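Local coordinates for pesticidal crystal protein Cry2Aa (PDB 1I5P), which promotes colloid-osmotic lysis of the midgut epithelial cells to which it binds in dipteran and lepidopteran larvae, at residues D22-S25 with F26-K29; Q103-N106 with T107-A111; V150-M153 with Q154-L158; L242-R245 with T246-L250; V256-W259 with S260-Y264. All coordinates share one frame; numbering follows the deposited sequence.

Interaction 1 of 5, residues D22-S25 with F26-K29; sequences DPFS and FEHK
Asp22, in the loop leading into the short, weakly bonded helix 25-28, is tied to His28 near its end by a His-carboxylate hydrogen bond, in which ND1 of His28 donates to OD2 of Asp22 at 2.6 Å. The oxygen uses its syn lone pair and lies close to the imidazole plane, while carboxylate and ring are turned 31° against each other. Beside that edge contact the ring has a second neighbour: CB of Phe24 sits over one face, 4.0 Å from the centroid of the His28 ring, in a CH-pi contact. The carbonyl O of Phe24 lies over the same face, nearer the rim, and also receives the backbone N of His28 at 2.9 Å, so backbone and side chain of His28 gather round the same residue.

What positions the carboxylate is an Asx turn. OD1 of Asp22 accepts from the backbone N of Phe24 at 2.9 Å, the N-H coming from above the carboxylate plane. With CG of Asp22 opposite its own backbone N (chi1 -178°), the group can bind Phe24 with one oxygen and His28 with the other, which limits its rotation.

Farther out, Phe24 packs on Leu486 and Met268, placing this lead-in to helix 25-28 against the beta-rich part of the molecule, and the ammonium of Lys29 forms salt bridges to Asp420 and Glu37. Glu27 bends at chi2 (70°), which brings OE1 to the edge of the Phe24 ring, 3.7 Å from CD2 of Phe24. A water lies within hydrogen-bonding distance of both Pro23 O and Glu27 OE1, 2.9 Å from each.

Interaction 2 of 5, residues Q103-N106 with T107-A111; sequences QRLN and TDTLA
Asn106 caps the N-terminus of helix 107-135, and its side-chain oxygen is gripped twice by Thr109. The backbone N of Thr109 donates to OD1 of Asn106 at 2.8 Å, the N-cap bond proper, with an N-H...O angle of 160°. The hydroxyl of the same threonine adds a second bond, OG1 of Thr109 to OD1 of Asn106 at 2.7 Å. The two donors approach from opposite faces of the amide plane, each tilted out of it, so they clasp the oxygen between them and restrain the rotation of the amide. CG of Asn106 lies between its own backbone N and carbonyl carbon (chi1 61°), a setting that turns OD1 back over the first turn. The main chain of the cap residue is engaged too: its carbonyl O accepts from the backbone N of Leu110 at 3.1 Å, opening the helical ladder.

Around this polar clasp lies an apolar one. Leu105, just before the cap, points toward the helix and meets Thr109 methyl to methyl, CD2 of Leu105 lying 4.0 Å from CG2 of Thr109. The threonine thus works with both branches, its hydroxyl on the cap and its methyl on the residue before it. Leu105 also packs on Leu94 of helix 88-101 and on Leu172 and Leu173 of helix 170-193, tying the connection between two helices into the helical domain.

Arg104 forms a salt bridge to Glu98 through NE. The guanidinium is met at its edge by a methyl group, CD2 of Leu110 lying 3.9 Å from NH2 of Arg104.

Interaction 3 of 5, residues V150-M153 with Q154-L158; sequences VNTM and QQLFL
Met153 and Phe157 are one helical turn apart, and along helix 145-160 the regular i to i+4 ladder carries the backbone, with Phe157 N donating to Met153 O at 2.9 Å and Leu156 N to Thr152 O at the same length. The side chains of the first pair make a Met-aromatic contact. Its touching atom is the terminal methyl: CE of Met153 stands over the centre of the Phe157 ring, 3.7 Å from the centroid and 13° off the normal, a CH-pi arrangement. The sulfur takes a lesser part, SD of Met153 lying obliquely at 4.7 Å from that centroid. Two bends produce this geometry. CG of Met153 sets out opposite the backbone N (chi1 -176°), and turns at chi2 and chi3 then fold the chain back so that its methyl comes down on the ring. The same methyl touches a second residue of the next turn, with CE of Met153 3.9 Å from CB of Leu156.

On the more exposed side of the helix, Thr152 and Leu156 lie side by side and point the same way, CG2 of Thr152 meeting CD1 of Leu156 at 3.9 Å. The threonine hydroxyl is occupied by Ser148 O, one turn back, which leaves the methyl branch to make the apolar contact.

The helix belongs to the N-terminal helical bundle of the toxin and is packed through its buried residues. Met153 rests on Phe127 of helix 107-135, Phe157 stacks with His184 and also meets Phe187 of helix 170-193, and Val150 and Gln154 lean on Tyr208 of helix 202-232.

Interaction 4 of 5, residues L242-R245 with T246-L250; sequences LEFR and TYMFL
Thr246 and Arg245 share a water with Leu242 on one flank of helix 238-259, a member of the toxin's N-terminal helical bundle. The water accepts from OG1 of Thr246 at 2.6 Å and from NH1 of Arg245 at 3.1 Å, and donates to the carbonyl O of Leu242 at 2.9 Å. Three groups of buried residues thus hold one water, while that carbonyl still keeps its helical bond from Thr246 N.

The main side-chain contact is a cation-pi stack one turn apart. The guanidinium of Arg245 lies flat on the ring of Phe249, CZ of Arg245 being 3.8 Å from the ring centroid, with the planes 19° apart. An extended chain makes this possible: CG of Arg245 starts opposite the backbone N (chi1 173°) and the next two torsions stay close to 180°, so the aliphatic part runs beside the ring before its charged end covers the face. Such stacking may help accommodate the positive charge in this buried setting, and Asn274 O accepts a further hydrogen bond from NH1.

Toward the neighbouring parts of the fold, Arg245 also touches Tyr227, Tyr276 and Trp293, while the Phe249 ring meets Phe253. Phe244, packed on Tyr227, has Met248 over one face. Within the stack itself, NH2 of Arg245 stands nearer the rim than the centre of the ring, 3.5 Å from CE2 of Phe249.

Interaction 5 of 5, residues V256-W259 with S260-Y264; sequences VSIW and SLFKY
Trp259 and Phe262 meet where helix 238-259 runs out into a type I beta turn, Trp259 to Phe262, followed by a second one from Leu261 to Tyr264. Aromatic contact comes first. The pair is edge-to-face: the edge of the indole is directed toward the face of the Phe262 ring, the centroid of the five-membered ring of Trp259 lying 5.7 Å from that of Phe262, with the planes at 62°. The nearest side-chain atoms, CD1 of Trp259 and CE1 of Phe262, are 4.3 Å apart, so this is a loose, tilted edge-to-face contact. The indole N-H is directed elsewhere, to Asn182 OD1.

Apolar packing continues on the isoleucine. Ile258 and Phe262 cross at about a right angle, and both branches of the isoleucine, CG1 and CG2 of Ile258, lie 4.0 Å from CE2 of Phe262. Both residues press on Val65 of helix 53-65, and Phe262 also touches Leu185 of helix 170-193, so the turn is held within the helical bundle.

Ionic contacts come from the second turn, where Lys263 forms salt bridges to Asp578 and Asp589 in the C-terminal part of the toxin.

Hydrogen bonds shape the main chain. Leu261 N donates to Ile258 O at 2.9 Å, and Phe262 N to Trp259 O at 3.0 Å, the bond that closes the first turn. Both bonds span three residues, a tighter coiling than the i to i+4 ladder of the helix, and their donors stand well above the carbonyl planes. A water donates to Trp259 O at 2.7 Å and accepts a weak bond from Lys263 N at 3.0 Å.

All five are local contacts, but their settings differ. Interactions 4 and 5 are buried and share helix 238-259, one within the helix and the other at its exit, with nearest atoms about 6 Å apart. Interaction 1 is a surface contact, whereas interactions 2 and 3 are partly buried and lie far from the chain centre. Chemistry follows position: leading into helices, at 22-29 and 103-111, side-chain oxygens take up backbone N-H groups, in an Asx turn and an N-cap respectively; in mid-helix, 150-158 and 242-250, i to i+4 pairs lay a methyl or a guanidinium on a phenylalanine face; at 256-264, turn bonds accompany an edge-to-face aromatic pair.

Interaction 1 of 5, residues D22-S25 with F26-K29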
# COMPACT_ATOMS: atom_id res chain seq x y z
N ASP A 22 18.51 7.00 4.04
CA ASP A 22 18.70 5.97 3.02
C ASP A 22 17.40 5.71 2.23
O ASP A 22 16.44 5.15 2.77
CB ASP A 22 19.19 4.68 3.68
CG ASP A 22 19.46 3.58 2.68
OD1 ASP A 22 19.36 3.83 1.47
OD2 ASP A 22 19.76 2.44 3.12
N PRO A 23 17.36 6.14 0.96
CA PRO A 23 16.18 5.95 0.10
C PRO A 23 15.91 4.48 -0.23
O PRO A 23 14.90 4.16 -0.86
CB PRO A 23 16.54 6.77 -1.14
CG PRO A 23 18.03 6.61 -1.21
CD PRO A 23 18.42 6.87 0.23
N PHE A 24 16.81 3.60 0.18
CA PHE A 24 16.67 2.16 -0.05
C PHE A 24 16.83 1.41 1.27
O PHE A 24 17.34 0.29 1.30
CB PHE A 24 17.73 1.66 -1.04
CG PHE A 24 17.57 2.18 -2.44
CD1 PHE A 24 18.48 3.10 -2.96
CD2 PHE A 24 16.50 1.77 -3.23
CE1 PHE A 24 18.33 3.59 -4.25
CE2 PHE A 24 16.35 2.26 -4.52
CZ PHE A 24 17.26 3.17 -5.03
N SER A 25 16.41 2.03 2.37
CA SER A 25 16.54 1.40 3.68
C SER A 25 15.90 0.01 3.75
O SER A 25 16.50 -0.92 4.30
CB SER A 25 15.97 2.32 4.78
OG SER A 25 14.75 2.91 4.39
N PHE A 26 14.70 -0.12 3.20
CA PHE A 26 14.02 -1.42 3.20
C PHE A 26 14.87 -2.45 2.46
O PHE A 26 15.11 -3.55 2.95
CB PHE A 26 12.66 -1.31 2.51
CG PHE A 26 11.99 -2.64 2.28
CD1 PHE A 26 11.39 -3.33 3.33
CD2 PHE A 26 12.00 -3.23 1.01
CE1 PHE A 26 10.80 -4.57 3.13
CE2 PHE A 26 11.41 -4.48 0.80
CZ PHE A 26 10.81 -5.15 1.87
N GLU A 27 15.31 -2.09 1.26
CA GLU A 27 16.12 -3.00 0.46
C GLU A 27 17.45 -3.36 1.15
O GLU A 27 17.96 -4.46 0.98
CB GLU A 27 16.42 -2.39 -0.92
CG GLU A 27 15.22 -2.28 -1.87
CD GLU A 27 14.19 -1.24 -1.44
OE1 GLU A 27 14.57 -0.23 -0.82
OE2 GLU A 27 12.99 -1.44 -1.74
N HIS A 28 17.98 -2.43 1.95
CA HIS A 28 19.25 -2.65 2.64
C HIS A 28 19.10 -3.38 3.96
O HIS A 28 20.09 -3.75 4.59
CB HIS A 28 19.95 -1.30 2.86
CG HIS A 28 20.47 -0.67 1.61
ND1 HIS A 28 20.72 0.68 1.50
CD2 HIS A 28 20.81 -1.22 0.42
CE1 HIS A 28 21.19 0.94 0.29
NE2 HIS A 28 21.26 -0.19 -0.38
N LYS A 29 17.86 -3.59 4.37
CA LYS A 29 17.56 -4.26 5.62
C LYS A 29 17.51 -5.78 5.44
O LYS A 29 17.03 -6.27 4.42
CB LYS A 29 16.21 -3.78 6.16
CG LYS A 29 16.28 -3.06 7.48
CD LYS A 29 14.90 -2.60 7.91
CE LYS A 29 14.83 -1.09 7.99
NZ LYS A 29 13.49 -0.61 8.42
O HOH W 1 13.00 2.05 -1.66

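Interaction 2 of 5, residues Q103-N106 with T107-A111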
# COMPACT_ATOMS: atom_id res chain seq x y z
N GLN A 103 -16.15 -11.91 14.60
CA GLN A 103 -16.78 -13.06 13.96
C GLN A 103 -16.03 -14.31 14.40
O GLN A 103 -14.82 -14.28 14.59
CB GLN A 103 -16.72 -12.96 12.42
CG GLN A 103 -17.39 -11.74 11.81
CD GLN A 103 -17.44 -11.80 10.28
OE1 GLN A 103 -17.58 -10.77 9.61
NE2 GLN A 103 -17.34 -13.01 9.73
N ARG A 104 -16.75 -15.40 14.56
CA ARG A 104 -16.14 -16.65 14.98
C ARG A 104 -16.56 -17.81 14.09
O ARG A 104 -17.68 -17.84 13.59
CB ARG A 104 -16.52 -16.96 16.42
CG ARG A 104 -15.73 -16.18 17.45
CD ARG A 104 -15.02 -17.15 18.39
NE ARG A 104 -14.24 -18.12 17.63
CZ ARG A 104 -14.20 -19.43 17.90
NH1 ARG A 104 -14.89 -19.92 18.92
NH2 ARG A 104 -13.47 -20.23 17.14
N LEU A 105 -15.64 -18.75 13.88
CA LEU A 105 -15.94 -19.92 13.08
C LEU A 105 -16.74 -20.86 13.96
O LEU A 105 -16.64 -20.78 15.19
CB LEU A 105 -14.66 -20.64 12.67
CG LEU A 105 -13.67 -19.97 11.73
CD1 LEU A 105 -12.46 -20.88 11.54
CD2 LEU A 105 -14.34 -19.69 10.39
N ASN A 106 -17.54 -21.74 13.37
CA ASN A 106 -18.27 -22.68 14.20
C ASN A 106 -17.24 -23.75 14.57
O ASN A 106 -16.14 -23.78 14.01
CB ASN A 106 -19.45 -23.29 13.46
CG ASN A 106 -19.04 -24.07 12.23
OD1 ASN A 106 -17.86 -24.17 11.90
ND2 ASN A 106 -20.02 -24.62 11.53
N THR A 107 -17.59 -24.62 15.51
CA THR A 107 -16.67 -25.66 15.96
C THR A 107 -16.18 -26.60 14.86
O THR A 107 -15.02 -27.01 14.87
CB THR A 107 -17.31 -26.49 17.09
OG1 THR A 107 -16.28 -27.14 17.85
CG2 THR A 107 -18.26 -27.53 16.52
N ASP A 108 -17.05 -26.95 13.92
CA ASP A 108 -16.68 -27.85 12.83
C ASP A 108 -15.62 -27.27 11.89
O ASP A 108 -14.64 -27.93 11.57
CB ASP A 108 -17.92 -28.24 12.01
CG ASP A 108 -18.80 -29.26 12.71
OD1 ASP A 108 -19.91 -29.53 12.20
OD2 ASP A 108 -18.38 -29.79 13.76
N THR A 109 -15.83 -26.03 11.46
CA THR A 109 -14.87 -25.40 10.56
C THR A 109 -13.55 -25.19 11.28
O THR A 109 -12.48 -25.41 10.71
CB THR A 109 -15.40 -24.05 10.05
OG1 THR A 109 -16.69 -24.23 9.47
CG2 THR A 109 -14.46 -23.47 8.99
N LEU A 110 -13.61 -24.77 12.54
CA LEU A 110 -12.41 -24.55 13.33
C LEU A 110 -11.55 -25.80 13.30
O LEU A 110 -10.36 -25.76 12.97
CB LEU A 110 -12.77 -24.23 14.78
CG LEU A 110 -11.59 -24.10 15.74
CD1 LEU A 110 -10.69 -22.95 15.32
CD2 LEU A 110 -12.12 -23.86 17.15
N ALA A 111 -12.16 -26.93 13.64
CA ALA A 111 -11.45 -28.20 13.66
C ALA A 111 -10.84 -28.52 12.29
O ALA A 111 -9.68 -28.88 12.20
CB ALA A 111 -12.39 -29.32 14.09

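Interaction 3 of 5, residues V150-M153 with Q154-L158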
# COMPACT_ATOMS: atom_id res chain seq x y z
N VAL A 150 6.41 -32.89 -7.26
CA VAL A 150 5.73 -31.69 -7.72
C VAL A 150 4.26 -31.99 -7.98
O VAL A 150 3.39 -31.26 -7.54
CB VAL A 150 6.39 -31.15 -9.02
CG1 VAL A 150 5.51 -30.08 -9.67
CG2 VAL A 150 7.76 -30.57 -8.70
N ASN A 151 4.00 -33.09 -8.68
CA ASN A 151 2.63 -33.50 -8.99
C ASN A 151 1.82 -33.78 -7.73
O ASN A 151 0.63 -33.47 -7.66
CB ASN A 151 2.63 -34.74 -9.88
CG ASN A 151 3.09 -34.44 -11.29
OD1 ASN A 151 3.32 -33.29 -11.65
ND2 ASN A 151 3.22 -35.48 -12.10
N THR A 152 2.46 -34.37 -6.73
CA THR A 152 1.78 -34.69 -5.48
C THR A 152 1.47 -33.42 -4.69
O THR A 152 0.35 -33.23 -4.21
CB THR A 152 2.65 -35.63 -4.62
OG1 THR A 152 2.96 -36.81 -5.37
CG2 THR A 152 1.91 -36.03 -3.35
N MET A 153 2.48 -32.56 -4.55
CA MET A 153 2.32 -31.31 -3.82
C MET A 153 1.24 -30.44 -4.45
O MET A 153 0.41 -29.85 -3.75
CB MET A 153 3.65 -30.55 -3.79
CG MET A 153 3.64 -29.26 -2.98
SD MET A 153 3.41 -29.53 -1.21
CE MET A 153 1.67 -29.12 -1.00
N GLN A 154 1.25 -30.36 -5.78
CA GLN A 154 0.28 -29.55 -6.51
C GLN A 154 -1.13 -29.98 -6.20
O GLN A 154 -2.01 -29.15 -5.93
CB GLN A 154 0.53 -29.66 -8.02
CG GLN A 154 -0.64 -29.18 -8.90
CD GLN A 154 -0.87 -27.67 -8.88
OE1 GLN A 154 -1.80 -27.17 -9.52
NE2 GLN A 154 -0.03 -26.94 -8.16
N GLN A 155 -1.37 -31.29 -6.25
CA GLN A 155 -2.69 -31.82 -5.98
C GLN A 155 -3.06 -31.59 -4.52
O GLN A 155 -4.22 -31.32 -4.21
CB GLN A 155 -2.74 -33.31 -6.31
CG GLN A 155 -4.13 -33.92 -6.19
CD GLN A 155 -5.16 -33.18 -7.00
OE1 GLN A 155 -5.01 -33.01 -8.21
NE2 GLN A 155 -6.22 -32.72 -6.34
N LEU A 156 -2.08 -31.69 -3.64
CA LEU A 156 -2.33 -31.47 -2.22
C LEU A 156 -2.74 -30.02 -1.97
O LEU A 156 -3.58 -29.74 -1.12
CB LEU A 156 -1.09 -31.83 -1.39
CG LEU A 156 -0.86 -33.35 -1.27
CD1 LEU A 156 0.49 -33.62 -0.64
CD2 LEU A 156 -1.99 -33.97 -0.44
N PHE A 157 -2.15 -29.09 -2.72
CA PHE A 157 -2.48 -27.67 -2.58
C PHE A 157 -3.94 -27.46 -2.99
O PHE A 157 -4.69 -26.74 -2.33
CB PHE A 157 -1.57 -26.81 -3.46
CG PHE A 157 -0.36 -26.28 -2.75
CD1 PHE A 157 0.91 -26.41 -3.32
CD2 PHE A 157 -0.48 -25.60 -1.54
CE1 PHE A 157 2.04 -25.87 -2.70
CE2 PHE A 157 0.64 -25.06 -0.91
CZ PHE A 157 1.90 -25.19 -1.50
N LEU A 158 -4.32 -28.09 -4.10
CA LEU A 158 -5.68 -27.99 -4.62
C LEU A 158 -6.71 -28.58 -3.67
O LEU A 158 -7.86 -28.12 -3.63
CB LEU A 158 -5.76 -28.69 -5.98
CG LEU A 158 -4.89 -28.12 -7.10
CD1 LEU A 158 -5.09 -28.94 -8.37
CD2 LEU A 158 -5.27 -26.66 -7.34

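Interaction 4 of 5, residues L242-R245 with T246-L250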
# COMPACT_ATOMS: atom_id res chain seq x y z
N LEU A 242 -11.34 2.81 7.81
CA LEU A 242 -9.93 2.77 7.41
C LEU A 242 -9.20 1.56 7.99
O LEU A 242 -8.38 0.93 7.31
CB LEU A 242 -9.22 4.06 7.82
CG LEU A 242 -9.80 5.33 7.19
CD1 LEU A 242 -8.93 6.54 7.54
CD2 LEU A 242 -9.89 5.15 5.67
N GLU A 243 -9.48 1.23 9.25
CA GLU A 243 -8.82 0.09 9.88
C GLU A 243 -9.25 -1.23 9.25
O GLU A 243 -8.46 -2.17 9.14
CB GLU A 243 -9.12 0.04 11.38
CG GLU A 243 -8.58 1.22 12.17
CD GLU A 243 -8.03 0.81 13.52
OE1 GLU A 243 -8.65 -0.05 14.18
OE2 GLU A 243 -6.98 1.34 13.92
N PHE A 244 -10.51 -1.30 8.83
CA PHE A 244 -11.00 -2.50 8.19
C PHE A 244 -10.17 -2.71 6.93
O PHE A 244 -9.75 -3.82 6.63
CB PHE A 244 -12.48 -2.36 7.81
CG PHE A 244 -13.03 -3.55 7.08
CD1 PHE A 244 -13.35 -4.72 7.75
CD2 PHE A 244 -13.22 -3.50 5.70
CE1 PHE A 244 -13.85 -5.83 7.08
CE2 PHE A 244 -13.73 -4.61 5.01
CZ PHE A 244 -14.04 -5.77 5.70
N ARG A 245 -9.94 -1.62 6.20
CA ARG A 245 -9.16 -1.68 4.96
C ARG A 245 -7.71 -2.03 5.25
O ARG A 245 -7.13 -2.89 4.60
CB ARG A 245 -9.22 -0.34 4.22
CG ARG A 245 -8.29 -0.26 3.01
CD ARG A 245 -8.43 1.07 2.28
NE ARG A 245 -7.49 1.18 1.17
CZ ARG A 245 -6.17 1.29 1.31
NH1 ARG A 245 -5.62 1.31 2.51
NH2 ARG A 245 -5.40 1.37 0.23
N THR A 246 -7.14 -1.35 6.24
CA THR A 246 -5.75 -1.58 6.61
C THR A 246 -5.54 -3.04 6.99
O THR A 246 -4.60 -3.68 6.51
CB THR A 246 -5.34 -0.70 7.80
OG1 THR A 246 -5.24 0.66 7.35
CG2 THR A 246 -4.01 -1.14 8.37
N TYR A 247 -6.42 -3.55 7.84
CA TYR A 247 -6.33 -4.93 8.28
C TYR A 247 -6.29 -5.88 7.08
O TYR A 247 -5.42 -6.75 7.00
CB TYR A 247 -7.51 -5.29 9.19
CG TYR A 247 -7.30 -6.60 9.91
CD1 TYR A 247 -6.80 -6.63 11.22
CD2 TYR A 247 -7.53 -7.82 9.27
CE1 TYR A 247 -6.53 -7.84 11.87
CE2 TYR A 247 -7.26 -9.03 9.90
CZ TYR A 247 -6.76 -9.03 11.20
OH TYR A 247 -6.46 -10.23 11.80
N MET A 248 -7.23 -5.72 6.15
CA MET A 248 -7.28 -6.58 4.97
C MET A 248 -6.15 -6.32 3.97
O MET A 248 -5.69 -7.25 3.29
CB MET A 248 -8.64 -6.42 4.27
CG MET A 248 -9.81 -7.01 5.06
SD MET A 248 -9.63 -8.78 5.38
CE MET A 248 -10.58 -8.99 6.91
N PHE A 249 -5.69 -5.08 3.87
CA PHE A 249 -4.61 -4.80 2.94
C PHE A 249 -3.30 -5.42 3.43
O PHE A 249 -2.49 -5.90 2.64
CB PHE A 249 -4.46 -3.29 2.73
CG PHE A 249 -5.16 -2.80 1.49
CD1 PHE A 249 -6.56 -2.80 1.41
CD2 PHE A 249 -4.43 -2.39 0.38
CE1 PHE A 249 -7.21 -2.40 0.25
CE2 PHE A 249 -5.08 -1.99 -0.80
CZ PHE A 249 -6.47 -2.00 -0.86
N LEU A 250 -3.09 -5.43 4.74
CA LEU A 250 -1.87 -6.01 5.30
C LEU A 250 -1.92 -7.53 5.34
O LEU A 250 -0.91 -8.20 5.14
CB LEU A 250 -1.64 -5.47 6.72
CG LEU A 250 -1.09 -4.04 6.82
CD1 LEU A 250 -1.05 -3.61 8.28
CD2 LEU A 250 0.29 -3.98 6.20
O HOH W 2 -6.36 2.00 5.45

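Interaction 5 of 5, residues V256-W259 with S260-Y264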
# COMPACT_ATOMS: atom_id res chain seq x y z
N VAL A 256 -1.99 -10.09 -2.79
CA VAL A 256 -2.63 -10.08 -4.09
C VAL A 256 -1.82 -9.23 -5.06
O VAL A 256 -1.66 -9.59 -6.22
CB VAL A 256 -4.06 -9.52 -4.00
CG1 VAL A 256 -4.69 -9.50 -5.39
CG2 VAL A 256 -4.90 -10.36 -3.05
N SER A 257 -1.28 -8.12 -4.56
CA SER A 257 -0.47 -7.21 -5.37
C SER A 257 0.88 -7.78 -5.78
O SER A 257 1.46 -7.37 -6.79
CB SER A 257 -0.24 -5.90 -4.62
OG SER A 257 -1.43 -5.14 -4.54
N ILE A 258 1.40 -8.73 -5.01
CA ILE A 258 2.68 -9.31 -5.38
C ILE A 258 2.52 -10.53 -6.28
O ILE A 258 3.41 -10.82 -7.09
CB ILE A 258 3.53 -9.68 -4.13
CG1 ILE A 258 5.00 -9.84 -4.54
CG2 ILE A 258 3.02 -10.98 -3.51
CD1 ILE A 258 5.66 -8.55 -5.00
N TRP A 259 1.39 -11.23 -6.17
CA TRP A 259 1.16 -12.42 -6.99
C TRP A 259 1.26 -12.16 -8.49
O TRP A 259 1.91 -12.91 -9.22
CB TRP A 259 -0.21 -13.03 -6.70
CG TRP A 259 -0.39 -13.49 -5.29
CD1 TRP A 259 0.59 -13.79 -4.38
CD2 TRP A 259 -1.63 -13.72 -4.62
NE1 TRP A 259 0.03 -14.19 -3.19
CE2 TRP A 259 -1.34 -14.16 -3.31
CE3 TRP A 259 -2.98 -13.61 -5.00
CZ2 TRP A 259 -2.33 -14.47 -2.38
CZ3 TRP A 259 -3.96 -13.92 -4.08
CH2 TRP A 259 -3.63 -14.35 -2.78
N SER A 260 0.61 -11.09 -8.96
CA SER A 260 0.63 -10.76 -10.37
C SER A 260 1.99 -10.21 -10.80
O SER A 260 2.16 -9.81 -11.96
CB SER A 260 -0.49 -9.76 -10.71
OG SER A 260 -0.36 -8.57 -9.97
N LEU A 261 2.94 -10.19 -9.88
CA LEU A 261 4.30 -9.73 -10.19
C LEU A 261 5.28 -10.89 -10.07
O LEU A 261 6.46 -10.75 -10.36
CB LEU A 261 4.72 -8.58 -9.25
CG LEU A 261 3.97 -7.26 -9.47
CD1 LEU A 261 4.46 -6.22 -8.48
CD2 LEU A 261 4.15 -6.77 -10.91
N PHE A 262 4.78 -12.05 -9.63
CA PHE A 262 5.63 -13.24 -9.51
C PHE A 262 6.20 -13.59 -10.88
O PHE A 262 7.26 -14.21 -11.00
CB PHE A 262 4.83 -14.44 -8.99
CG PHE A 262 4.78 -14.56 -7.48
CD1 PHE A 262 4.20 -15.68 -6.90
CD2 PHE A 262 5.34 -13.59 -6.66
CE1 PHE A 262 4.17 -15.83 -5.51
CE2 PHE A 262 5.32 -13.73 -5.27
CZ PHE A 262 4.74 -14.86 -4.70
N LYS A 263 5.49 -13.18 -11.93
CA LYS A 263 5.91 -13.43 -13.31
C LYS A 263 7.19 -12.67 -13.64
O LYS A 263 7.79 -12.88 -14.70
CB LYS A 263 4.80 -13.02 -14.28
CG LYS A 263 4.67 -11.50 -14.44
CD LYS A 263 3.27 -11.01 -14.82
CE LYS A 263 2.96 -11.11 -16.30
NZ LYS A 263 1.80 -10.23 -16.64
N TYR A 264 7.60 -11.76 -12.76
CA TYR A 264 8.81 -10.97 -12.98
C TYR A 264 9.94 -11.34 -12.01
O TYR A 264 9.70 -11.86 -10.92
CB TYR A 264 8.52 -9.47 -12.83
CG TYR A 264 7.63 -8.90 -13.91
CD1 TYR A 264 6.31 -8.54 -13.63
CD2 TYR A 264 8.10 -8.75 -15.22
CE1 TYR A 264 5.47 -8.05 -14.63
CE2 TYR A 264 7.26 -8.26 -16.22
CZ TYR A 264 5.95 -7.92 -15.92
OH TYR A 264 5.12 -7.49 -16.93
O HOH W 3 2.53 -13.66 -11.77